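Local coordinates for protein Rep (PDB 3VW4) that initiates replication of plasmid ColE2-P9, its DNA-binding domain, described here, recognising the origin and helping to unwind the duplex, at residues W35-N47 and A57-Y69. Sequence-based numbering, arbitrary orientation.
Sequences WLDAVIQRVEMYN and AECRAIGKSIAKY. With nucleotides of chain D.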
ATOM      1  N   TRP A  35      -8.820  -9.224 -16.153  1.00  8.02           N
ATOM      2  CA  TRP A  35      -7.695  -9.297 -15.267  1.00  6.87           C
ATOM      3  C   TRP A  35      -6.756 -10.392 -15.737  1.00  6.72           C
ATOM      4  O   TRP A  35      -5.555 -10.288 -15.680  1.00  6.25           O
ATOM      5  CB  TRP A  35      -8.271  -9.595 -13.884  1.00  6.33           C
ATOM      6  CG  TRP A  35      -7.229  -9.675 -12.809  1.00  5.51           C
ATOM      7  CD1 TRP A  35      -7.046 -10.696 -11.883  1.00  5.25           C
ATOM      8  CD2 TRP A  35      -6.222  -8.651 -12.489  1.00  5.29           C
ATOM      9  NE1 TRP A  35      -5.983 -10.396 -11.057  1.00  4.82           N
ATOM     10  CE2 TRP A  35      -5.444  -9.169 -11.404  1.00  4.83           C
ATOM     11  CE3 TRP A  35      -5.879  -7.408 -13.030  1.00  5.80           C
ATOM     12  CZ2 TRP A  35      -4.390  -8.494 -10.900  1.00  4.85           C
ATOM     13  CZ3 TRP A  35      -4.787  -6.722 -12.497  1.00  5.88           C
ATOM     14  CH2 TRP A  35      -4.081  -7.259 -11.448  1.00  5.38           C
ATOM     15  N   LEU A  36      -7.306 -11.465 -16.260  1.00  7.42           N
ATOM     16  CA  LEU A  36      -6.456 -12.580 -16.631  1.00  7.51           C
ATOM     17  C   LEU A  36      -5.616 -12.084 -17.766  1.00  7.94           C
ATOM     18  O   LEU A  36      -4.394 -12.291 -17.748  1.00  7.44           O
ATOM     19  CB  LEU A  36      -7.260 -13.753 -17.072  1.00  8.75           C
ATOM     20  CG  LEU A  36      -6.718 -15.154 -16.968  1.00  9.12           C
ATOM     21  CD1 LEU A  36      -7.237 -15.931 -18.179  1.00 11.06           C
ATOM     22  CD2 LEU A  36      -5.199 -15.227 -16.849  1.00  8.17           C
ATOM     23  N   ASP A  37      -6.243 -11.416 -18.745  1.00  9.11           N
ATOM     24  CA  ASP A  37      -5.505 -10.927 -19.873  1.00 10.02           C
ATOM     25  C   ASP A  37      -4.476  -9.878 -19.426  1.00  9.26           C
ATOM     26  O   ASP A  37      -3.289  -9.975 -19.789  1.00  9.31           O
ATOM     27  CB  ASP A  37      -6.440 -10.462 -20.948  1.00 11.85           C
ATOM     28  CG  ASP A  37      -7.241 -11.638 -21.604  1.00 13.32           C
ATOM     29  OD1 ASP A  37      -6.839 -12.906 -21.458  1.00 13.15           O
ATOM     30  OD2 ASP A  37      -8.293 -11.288 -22.348  1.00 15.15           O
ATOM     31  N   ALA A  38      -4.892  -9.012 -18.505  1.00  8.64           N
ATOM     32  CA  ALA A  38      -4.009  -7.986 -17.992  1.00  8.36           C
ATOM     33  C   ALA A  38      -2.696  -8.541 -17.417  1.00  7.39           C
ATOM     34  O   ALA A  38      -1.605  -7.993 -17.754  1.00  7.91           O
ATOM     35  CB  ALA A  38      -4.678  -7.075 -16.994  1.00  8.08           C
ATOM     36  N   VAL A  39      -2.779  -9.594 -16.602  1.00  6.36           N
ATOM     37  CA  VAL A  39      -1.633 -10.048 -15.891  1.00  5.63           C
ATOM     38  C   VAL A  39      -0.697 -10.804 -16.839  1.00  6.12           C
ATOM     39  O   VAL A  39       0.518 -10.484 -16.926  1.00  6.32           O
ATOM     40  CB  VAL A  39      -2.077 -10.922 -14.760  1.00  4.91           C
ATOM     41  CG1 VAL A  39      -0.942 -11.799 -14.224  1.00  4.51           C
ATOM     42  CG2 VAL A  39      -2.712 -10.028 -13.715  1.00  4.73           C
ATOM     43  N   ILE A  40      -1.246 -11.731 -17.616  1.00  6.71           N
ATOM     44  CA  ILE A  40      -0.464 -12.352 -18.668  1.00  7.54           C
ATOM     45  C   ILE A  40       0.279 -11.309 -19.487  1.00  8.53           C
ATOM     46  O   ILE A  40       1.431 -11.459 -19.774  1.00  8.74           O
ATOM     47  CB  ILE A  40      -1.358 -13.154 -19.616  1.00  8.63           C
ATOM     48  CG1 ILE A  40      -2.026 -14.274 -18.823  1.00  8.23           C
ATOM     49  CG2 ILE A  40      -0.571 -13.663 -20.830  1.00  9.75           C
ATOM     50  CD1 ILE A  40      -2.975 -15.098 -19.704  1.00  9.80           C
ATOM     51  N   GLN A  41      -0.392 -10.226 -19.826  1.00  9.50           N
ATOM     52  CA  GLN A  41       0.232  -9.230 -20.653  1.00 11.09           C
ATOM     53  C   GLN A  41       1.420  -8.557 -19.929  1.00 10.81           C
ATOM     54  O   GLN A  41       2.473  -8.325 -20.516  1.00 11.65           O
ATOM     55  CB  GLN A  41      -0.825  -8.294 -21.056  1.00 12.26           C
ATOM     56  CG  GLN A  41      -0.380  -7.030 -21.674  1.00 14.34           C
ATOM     57  CD  GLN A  41      -1.563  -6.345 -22.347  1.00 16.18           C
ATOM     58  OE1 GLN A  41      -1.730  -6.482 -23.572  1.00 18.23           O
ATOM     59  NE2 GLN A  41      -2.432  -5.635 -21.545  1.00 15.78           N
ATOM     60  N   ARG A  42       1.288  -8.374 -18.624  1.00  9.77           N
ATOM     61  CA  ARG A  42       2.422  -7.911 -17.847  1.00  9.90           C
ATOM     62  C   ARG A  42       3.568  -8.961 -17.716  1.00  9.49           C
ATOM     63  O   ARG A  42       4.760  -8.603 -17.700  1.00 10.09           O
ATOM     64  CB  ARG A  42       2.015  -7.327 -16.516  1.00  9.34           C
ATOM     65  CG  ARG A  42       3.248  -6.864 -15.815  1.00  9.90           C
ATOM     66  CD  ARG A  42       3.135  -5.538 -15.091  1.00 10.99           C
ATOM     67  NE  ARG A  42       2.934  -4.391 -15.936  1.00 12.76           N
ATOM     68  CZ  ARG A  42       3.405  -3.180 -15.666  1.00 14.61           C
ATOM     69  NH1 ARG A  42       4.150  -2.972 -14.600  1.00 14.93           N
ATOM     70  NH2 ARG A  42       3.157  -2.172 -16.479  1.00 16.53           N
ATOM     71  N   VAL A  43       3.215 -10.235 -17.740  1.00  8.84           N
ATOM     72  CA  VAL A  43       4.227 -11.265 -17.745  1.00  8.89           C
ATOM     73  C   VAL A  43       4.947 -11.205 -19.083  1.00 10.56           C
ATOM     74  O   VAL A  43       6.189 -11.311 -19.119  1.00 10.99           O
ATOM     75  CB  VAL A  43       3.691 -12.704 -17.520  1.00  8.14           C
ATOM     76  CG1 VAL A  43       4.855 -13.684 -17.525  1.00  8.14           C
ATOM     77  CG2 VAL A  43       2.910 -12.838 -16.216  1.00  7.14           C
ATOM     78  N   GLU A  44       4.205 -11.020 -20.169  1.00 11.92           N
ATOM     79  CA  GLU A  44       4.841 -10.864 -21.472  1.00 14.04           C
ATOM     80  C   GLU A  44       5.761  -9.622 -21.585  1.00 14.69           C
ATOM     81  O   GLU A  44       6.746  -9.652 -22.283  1.00 15.50           O
ATOM     82  CB  GLU A  44       3.799 -10.904 -22.577  1.00 16.49           C
ATOM     83  CG  GLU A  44       3.357 -12.311 -22.754  1.00 18.44           C
ATOM     84  CD  GLU A  44       2.093 -12.501 -23.584  1.00 22.61           C
ATOM     85  OE1 GLU A  44       1.258 -11.547 -23.810  1.00 25.57           O
ATOM     86  OE2 GLU A  44       1.899 -13.674 -24.032  1.00 25.95           O
ATOM     87  N   MET A  45       5.467  -8.546 -20.884  1.00 14.32           N
ATOM     88  CA  MET A  45       6.295  -7.405 -21.092  1.00 16.01           C
ATOM     89  C   MET A  45       7.651  -7.648 -20.421  1.00 15.42           C
ATOM     90  O   MET A  45       8.693  -7.343 -21.008  1.00 16.82           O
ATOM     91  CB  MET A  45       5.608  -6.093 -20.635  1.00 16.94           C
ATOM     92  CG  MET A  45       6.484  -4.858 -20.590  1.00 19.00           C
ATOM     93  SD  MET A  45       5.854  -3.731 -19.309  1.00 19.67           S
ATOM     94  CE  MET A  45       6.036  -4.721 -17.787  1.00 16.88           C
ATOM     95  N   TYR A  46       7.647  -8.242 -19.229  1.00 13.40           N
ATOM     96  CA  TYR A  46       8.951  -8.566 -18.610  1.00 13.03           C
ATOM     97  C   TYR A  46       9.734  -9.615 -19.396  1.00 12.66           C
ATOM     98  O   TYR A  46      10.954  -9.536 -19.483  1.00 13.50           O
ATOM     99  CB  TYR A  46       8.855  -8.948 -17.120  1.00 11.84           C
ATOM    100  CG  TYR A  46       8.381  -7.838 -16.253  1.00 12.51           C
ATOM    101  CD1 TYR A  46       9.131  -6.688 -16.053  1.00 14.52           C
ATOM    102  CD2 TYR A  46       7.173  -7.930 -15.629  1.00 11.59           C
ATOM    103  CE1 TYR A  46       8.656  -5.652 -15.245  1.00 15.60           C
ATOM    104  CE2 TYR A  46       6.701  -6.938 -14.825  1.00 12.31           C
ATOM    105  CZ  TYR A  46       7.426  -5.800 -14.622  1.00 14.38           C
ATOM    106  OH  TYR A  46       6.843  -4.806 -13.786  1.00 15.80           O
ATOM    107  N   ASN A  47       9.014 -10.565 -19.967  1.00 11.51           N
ATOM    108  CA  ASN A  47       9.609 -11.684 -20.605  1.00 11.30           C
ATOM    109  C   ASN A  47      10.379 -11.215 -21.831  1.00 13.13           C
ATOM    110  O   ASN A  47      11.419 -11.736 -22.148  1.00 13.63           O
ATOM    111  CB  ASN A  47       8.531 -12.686 -20.964  1.00 10.59           C
ATOM    112  CG  ASN A  47       9.083 -13.944 -21.559  1.00 10.92           C
ATOM    113  OD1 ASN A  47       9.911 -14.606 -20.959  1.00 10.40           O
ATOM    114  ND2 ASN A  47       8.608 -14.311 -22.731  1.00 12.00           N
ATOM    115  N   ALA A  57       3.221 -19.846 -24.147  1.00 16.51           N
ATOM    116  CA  ALA A  57       2.546 -20.793 -23.238  1.00 16.53           C
ATOM    117  C   ALA A  57       3.030 -20.665 -21.790  1.00 14.54           C
ATOM    118  O   ALA A  57       2.200 -20.722 -20.846  1.00 13.84           O
ATOM    119  CB  ALA A  57       2.648 -22.228 -23.686  1.00 18.58           C
ATOM    120  N   GLU A  58       4.325 -20.477 -21.581  1.00 13.91           N
ATOM    121  CA  GLU A  58       4.770 -20.427 -20.182  1.00 12.68           C
ATOM    122  C   GLU A  58       4.325 -19.143 -19.464  1.00 10.99           C
ATOM    123  O   GLU A  58       3.810 -19.192 -18.340  1.00 10.17           O
ATOM    124  CB  GLU A  58       6.281 -20.691 -20.028  1.00 13.10           C
ATOM    125  CG  GLU A  58       6.745 -20.835 -18.560  1.00 12.74           C
ATOM    126  CD  GLU A  58       8.014 -21.680 -18.406  1.00 14.13           C
ATOM    127  OE1 GLU A  58       8.603 -22.083 -19.487  1.00 16.30           O
ATOM    128  OE2 GLU A  58       8.417 -21.986 -17.248  1.00 13.83           O
ATOM    129  N   CYS A  59       4.513 -18.007 -20.145  1.00 10.69           N
ATOM    130  CA  CYS A  59       3.891 -16.757 -19.804  1.00  9.71           C
ATOM    131  C   CYS A  59       2.427 -16.844 -19.410  1.00  9.60           C
ATOM    132  O   CYS A  59       2.055 -16.306 -18.353  1.00  8.53           O
ATOM    133  CB  CYS A  59       4.039 -15.829 -20.953  1.00 10.58           C
ATOM    134  SG  CYS A  59       5.771 -15.312 -21.192  1.00 10.56           S
ATOM    135  N   ARG A  60       1.607 -17.560 -20.176  1.00 10.90           N
ATOM    136  CA  ARG A  60       0.185 -17.734 -19.809  1.00 11.12           C
ATOM    137  C   ARG A  60       0.021 -18.453 -18.519  1.00 10.35           C
ATOM    138  O   ARG A  60      -0.778 -18.009 -17.655  1.00  9.73           O
ATOM    139  CB  ARG A  60      -0.666 -18.404 -20.878  1.00 13.44           C
ATOM    140  CG  ARG A  60      -0.676 -17.595 -22.174  1.00 14.97           C
ATOM    141  CD  ARG A  60      -1.623 -18.060 -23.284  1.00 17.70           C
ATOM    142  NE  ARG A  60      -0.866 -18.184 -24.556  1.00 19.73           N
ATOM    143  CZ  ARG A  60      -0.613 -19.344 -25.166  1.00 21.77           C
ATOM    144  NH1 ARG A  60      -1.062 -20.474 -24.616  1.00 22.55           N
ATOM    145  NH2 ARG A  60       0.077 -19.403 -26.324  1.00 23.65           N
ATOM    146  N   ALA A  61       0.770 -19.524 -18.345  1.00 10.56           N
ATOM    147  CA  ALA A  61       0.657 -20.316 -17.131  1.00 10.38           C
ATOM    148  C   ALA A  61       1.017 -19.439 -15.902  1.00  8.68           C
ATOM    149  O   ALA A  61       0.227 -19.363 -14.974  1.00  8.41           O
ATOM    150  CB  ALA A  61       1.518 -21.579 -17.222  1.00 11.36           C
ATOM    151  N   ILE A  62       2.160 -18.731 -15.927  1.00  7.69           N
ATOM    152  CA  ILE A  62       2.554 -17.990 -14.753  1.00  6.68           C
ATOM    153  C   ILE A  62       1.516 -16.873 -14.496  1.00  6.09           C
ATOM    154  O   ILE A  62       1.127 -16.530 -13.345  1.00  5.64           O
ATOM    155  CB  ILE A  62       4.087 -17.543 -14.664  1.00  6.20           C
ATOM    156  CG1 ILE A  62       4.192 -16.095 -14.574  1.00  5.52           C
ATOM    157  CG2 ILE A  62       5.090 -18.071 -15.700  1.00  6.75           C
ATOM    158  CD1 ILE A  62       4.102 -15.811 -13.135  1.00  5.32           C
ATOM    159  N   GLY A  63       1.054 -16.325 -15.593  1.00  6.34           N
ATOM    160  CA  GLY A  63       0.035 -15.309 -15.518  1.00  6.25           C
ATOM    161  C   GLY A  63      -1.289 -15.809 -14.987  1.00  6.76           C
ATOM    162  O   GLY A  63      -1.909 -15.109 -14.198  1.00  6.32           O
ATOM    163  N   LYS A  64      -1.735 -17.005 -15.391  1.00  8.00           N
ATOM    164  CA  LYS A  64      -3.004 -17.557 -14.922  1.00  8.95           C
ATOM    165  C   LYS A  64      -2.959 -17.737 -13.399  1.00  8.54           C
ATOM    166  O   LYS A  64      -3.932 -17.420 -12.633  1.00  8.59           O
ATOM    167  CB  LYS A  64      -3.244 -18.910 -15.599  1.00 11.10           C
ATOM    168  CG  LYS A  64      -4.614 -19.490 -15.323  1.00 13.06           C
ATOM    169  CD  LYS A  64      -4.980 -20.660 -16.258  1.00 16.03           C
ATOM    170  CE  LYS A  64      -4.935 -20.339 -17.792  1.00 17.15           C
ATOM    171  NZ  LYS A  64      -5.266 -21.477 -18.777  1.00 20.11           N
ATOM    172  N   SER A  65      -1.810 -18.229 -12.950  1.00  8.22           N
ATOM    173  CA  SER A  65      -1.561 -18.431 -11.552  1.00  8.15           C
ATOM    174  C   SER A  65      -1.768 -17.149 -10.740  1.00  7.13           C
ATOM    175  O   SER A  65      -2.490 -17.175  -9.748  1.00  7.59           O
ATOM    176  CB  SER A  65      -0.148 -18.926 -11.341  1.00  8.20           C
ATOM    177  OG  SER A  65      -0.022 -19.386 -10.001  1.00  9.00           O
ATOM    178  N   ILE A  66      -1.153 -16.037 -11.155  1.00  5.94           N
ATOM    179  CA  ILE A  66      -1.211 -14.831 -10.351  1.00  5.31           C
ATOM    180  C   ILE A  66      -2.643 -14.294 -10.330  1.00  5.34           C
ATOM    181  O   ILE A  66      -3.178 -13.783  -9.300  1.00  5.33           O
ATOM    182  CB  ILE A  66      -0.207 -13.789 -10.864  1.00  4.64           C
ATOM    183  CG1 ILE A  66       1.197 -14.420 -10.752  1.00  4.74           C
ATOM    184  CG2 ILE A  66      -0.301 -12.523 -10.048  1.00  4.52           C
ATOM    185  CD1 ILE A  66       2.320 -13.592 -11.317  1.00  4.58           C
ATOM    186  N   ALA A  67      -3.271 -14.436 -11.491  1.00  5.46           N
ATOM    187  CA  ALA A  67      -4.524 -13.776 -11.687  1.00  5.58           C
ATOM    188  C   ALA A  67      -5.591 -14.587 -10.962  1.00  6.42           C
ATOM    189  O   ALA A  67      -6.498 -14.013 -10.422  1.00  6.43           O
ATOM    190  CB  ALA A  67      -4.815 -13.668 -13.141  1.00  5.80           C
ATOM    191  N   LYS A  68      -5.471 -15.902 -10.893  1.00  7.37           N
ATOM    192  CA  LYS A  68      -6.485 -16.589 -10.125  1.00  8.73           C
ATOM    193  C   LYS A  68      -6.319 -16.317  -8.670  1.00  8.76           C
ATOM    194  O   LYS A  68      -7.299 -15.937  -8.006  1.00  9.44           O
ATOM    195  CB  LYS A  68      -6.509 -18.055 -10.333  1.00 10.40           C
ATOM    196  CG  LYS A  68      -7.025 -18.408 -11.687  1.00 11.32           C
ATOM    197  CD  LYS A  68      -6.314 -19.654 -12.181  1.00 12.53           C
ATOM    198  CE  LYS A  68      -6.711 -20.860 -11.348  1.00 14.71           C
ATOM    199  NZ  LYS A  68      -8.154 -21.272 -11.598  1.00 16.69           N
ATOM    200  N   TYR A  69      -5.108 -16.378  -8.173  1.00  8.32           N
ATOM    201  CA  TYR A  69      -4.889 -16.130  -6.764  1.00  8.79           C
ATOM    202  C   TYR A  69      -5.367 -14.754  -6.367  1.00  8.16           C
ATOM    203  O   TYR A  69      -6.180 -14.635  -5.450  1.00  9.03           O
ATOM    204  CB  TYR A  69      -3.418 -16.338  -6.452  1.00  8.75           C
ATOM    205  CG  TYR A  69      -2.970 -16.255  -5.061  1.00  9.75           C
ATOM    206  CD1 TYR A  69      -2.626 -15.028  -4.478  1.00  9.41           C
ATOM    207  CD2 TYR A  69      -2.837 -17.415  -4.284  1.00 11.52           C
ATOM    208  CE1 TYR A  69      -2.195 -14.978  -3.136  1.00 10.75           C
ATOM    209  CE2 TYR A  69      -2.410 -17.359  -2.967  1.00 12.80           C
ATOM    210  CZ  TYR A  69      -2.077 -16.143  -2.414  1.00 12.42           C
ATOM    211  OH  TYR A  69      -1.586 -16.098  -1.127  1.00 14.22           O
TER
ATOM    212  P    DA D   2       4.140 -19.531  -1.129  1.00 11.13           P
ATOM    213  OP1  DA D   2       5.265 -19.684  -0.222  1.00 10.96           O
ATOM    214  OP2  DA D   2       2.795 -20.167  -0.891  1.00 10.40           O
ATOM    215  O5'  DA D   2       3.943 -17.928  -1.155  1.00  9.41           O
ATOM    216  C5'  DA D   2       4.900 -16.995  -1.732  1.00  7.70           C
ATOM    217  C4'  DA D   2       4.353 -15.576  -1.679  1.00  7.25           C
ATOM    218  O4'  DA D   2       3.458 -15.274  -2.790  1.00  6.99           O
ATOM    219  C3'  DA D   2       3.517 -15.220  -0.460  1.00  6.62           C
ATOM    220  O3'  DA D   2       3.491 -13.822  -0.420  1.00  6.30           O
ATOM    221  C2'  DA D   2       2.148 -15.731  -0.875  1.00  6.72           C
ATOM    222  C1'  DA D   2       2.098 -15.385  -2.357  1.00  6.36           C
ATOM    223  N9   DA D   2       1.427 -16.313  -3.269  1.00  5.88           N
ATOM    224  C8   DA D   2       1.194 -17.658  -3.181  1.00  5.63           C
ATOM    225  N7   DA D   2       0.588 -18.160  -4.232  1.00  5.19           N
ATOM    226  C5   DA D   2       0.480 -17.084  -5.100  1.00  5.16           C
ATOM    227  C6   DA D   2       0.002 -16.970  -6.415  1.00  5.10           C
ATOM    228  N6   DA D   2      -0.530 -17.984  -7.109  1.00  4.92           N
ATOM    229  N1   DA D   2       0.039 -15.750  -6.991  1.00  5.18           N
ATOM    230  C2   DA D   2       0.515 -14.722  -6.285  1.00  5.14           C
ATOM    231  N3   DA D   2       1.022 -14.709  -5.060  1.00  5.36           N
ATOM    232  C4   DA D   2       0.990 -15.939  -4.521  1.00  5.51           C
ATOM    233  P    DG D   1       0.586 -22.132  -5.568  1.00 94.13           P
ATOM    234  OP1  DG D   1       0.562 -23.491  -6.218  1.00 73.72           O
ATOM    235  OP2  DG D   1      -0.614 -21.199  -5.690  1.00 63.09           O
ATOM    236  O5'  DG D   1       1.278 -22.083  -4.114  1.00 56.73           O
ATOM    237  C5'  DG D   1       2.504 -22.767  -3.778  1.00 28.00           C
ATOM    238  C4'  DG D   1       3.702 -21.868  -3.981  1.00 19.14           C
ATOM    239  O4'  DG D   1       4.025 -21.784  -5.385  1.00 14.96           O
ATOM    240  C3'  DG D   1       3.590 -20.428  -3.473  1.00 14.61           C
ATOM    241  O3'  DG D   1       4.580 -20.234  -2.461  1.00 11.58           O
ATOM    242  C2'  DG D   1       3.979 -19.553  -4.663  1.00 12.82           C
ATOM    243  C1'  DG D   1       4.510 -20.496  -5.719  1.00 12.14           C
ATOM    244  N9   DG D   1       4.058 -20.225  -7.075  1.00 11.29           N
ATOM    245  C8   DG D   1       2.756 -20.212  -7.517  1.00 11.04           C
ATOM    246  N7   DG D   1       2.653 -20.031  -8.805  1.00 10.06           N
ATOM    247  C5   DG D   1       3.969 -19.965  -9.248  1.00 10.58           C
ATOM    248  C6   DG D   1       4.494 -19.722 -10.548  1.00 10.48           C
ATOM    249  O6   DG D   1       3.886 -19.571 -11.610  1.00 11.08           O
ATOM    250  N1   DG D   1       5.877 -19.712 -10.547  1.00 10.52           N
ATOM    251  C2   DG D   1       6.665 -19.879  -9.437  1.00 11.36           C
ATOM    252  N2   DG D   1       7.991 -19.822  -9.650  1.00 11.62           N
ATOM    253  N3   DG D   1       6.193 -20.057  -8.212  1.00 10.31           N
ATOM    254  C4   DG D   1       4.848 -20.118  -8.196  1.00 10.72           C
ATOM    255  P    DT D   3       2.778 -13.112   0.825  1.00  7.53           P
ATOM    256  OP1  DT D   3       3.601 -11.945   1.139  1.00  7.44           O
ATOM    257  OP2  DT D   3       2.398 -14.004   1.952  1.00  8.26           O
ATOM    258  O5'  DT D   3       1.299 -12.658   0.418  1.00  7.45           O
ATOM    259  C5'  DT D   3       1.053 -12.066  -0.878  1.00  7.49           C
ATOM    260  C4'  DT D   3       0.084 -10.922  -0.726  1.00  7.89           C
ATOM    261  O4'  DT D   3      -1.233 -11.491  -0.637  1.00  8.27           O
ATOM    262  C3'  DT D   3       0.271 -10.123   0.559  1.00  8.03           C
ATOM    263  O3'  DT D   3       0.021  -8.755   0.311  1.00  7.80           O
ATOM    264  C2'  DT D   3      -0.763 -10.695   1.510  1.00  8.20           C
ATOM    265  C1'  DT D   3      -1.838 -11.194   0.596  1.00  8.62           C
ATOM    266  N1   DT D   3      -2.546 -12.395   1.037  1.00  9.68           N
ATOM    267  C2   DT D   3      -3.921 -12.304   1.088  1.00 10.41           C
ATOM    268  O2   DT D   3      -4.533 -11.289   0.812  1.00 10.20           O
ATOM    269  N3   DT D   3      -4.552 -13.432   1.539  1.00 11.08           N
ATOM    270  C4   DT D   3      -3.965 -14.635   1.868  1.00 11.37           C
ATOM    271  O4   DT D   3      -4.669 -15.581   2.210  1.00 13.71           O
ATOM    272  C5   DT D   3      -2.523 -14.657   1.817  1.00 10.37           C
ATOM    273  C7   DT D   3      -1.807 -15.898   2.244  1.00  9.75           C
ATOM    274  C6   DT D   3      -1.891 -13.555   1.386  1.00  9.87           C
TER
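Helices 35-47 and 57-69 pack with their axes 8.1 Å apart at closest approach and their directions 132° from each other, drawing nearest where the CA atoms of Ile-40 and Gly-63 lie 4.3 Å apart. So close an approach illustrates how a small residue lets one helix settle on another: a CB on Gly-63 would run into CG1 of Ile-40. Val-39, with CG1 anti to the backbone N (chi1 162°), lays that methyl 3.4 Å from Gly-63 O, while its CG2 sits over one face of the Trp-35 ring near the rim. Ala-67 O lies at the indole edge, near its plane, 3.7 Å from Trp-35 CD1; Ala-67 CB packs on the same carbon, and NE1 of Trp-35 is hydrogen-bonded to OG1 of Thr-70. Towards the other end, Val-43 fits both methyls against CG1 of Ile-62, and Cys-59 SG lies 3.4 Å from ND2 of Asn-47, whose OD1 takes the backbone N of Leu-54. No hydrogen bond joins the two helices, which belong to the Primase C-terminal 1 part of the initiator's DNA-binding domain. Helix 7-24 adjoins them, Val-17 touching Ile-66 and Asn-10 touching Ile-62. Ser-65, pointing away from helix 35-47, meets the DNA of chain D, and the Tyr-69 ring extends to it as well. Ser-65 OG donates to N7 of guanine DG1 of chain D over 3.0 Å, and N6 of adenine DA2 of chain D makes weak hydrogen bonds to OG and the backbone O of Ser-65. One face of the Tyr-69 ring lies against that adenine, C5 3.4 Å above the ring plane and over its centre. A leucine here, lacking ring and hydroxyl, would probably leave the adenine freer to tilt and the C7 methyl of DT3 of chain D without its neighbour OH.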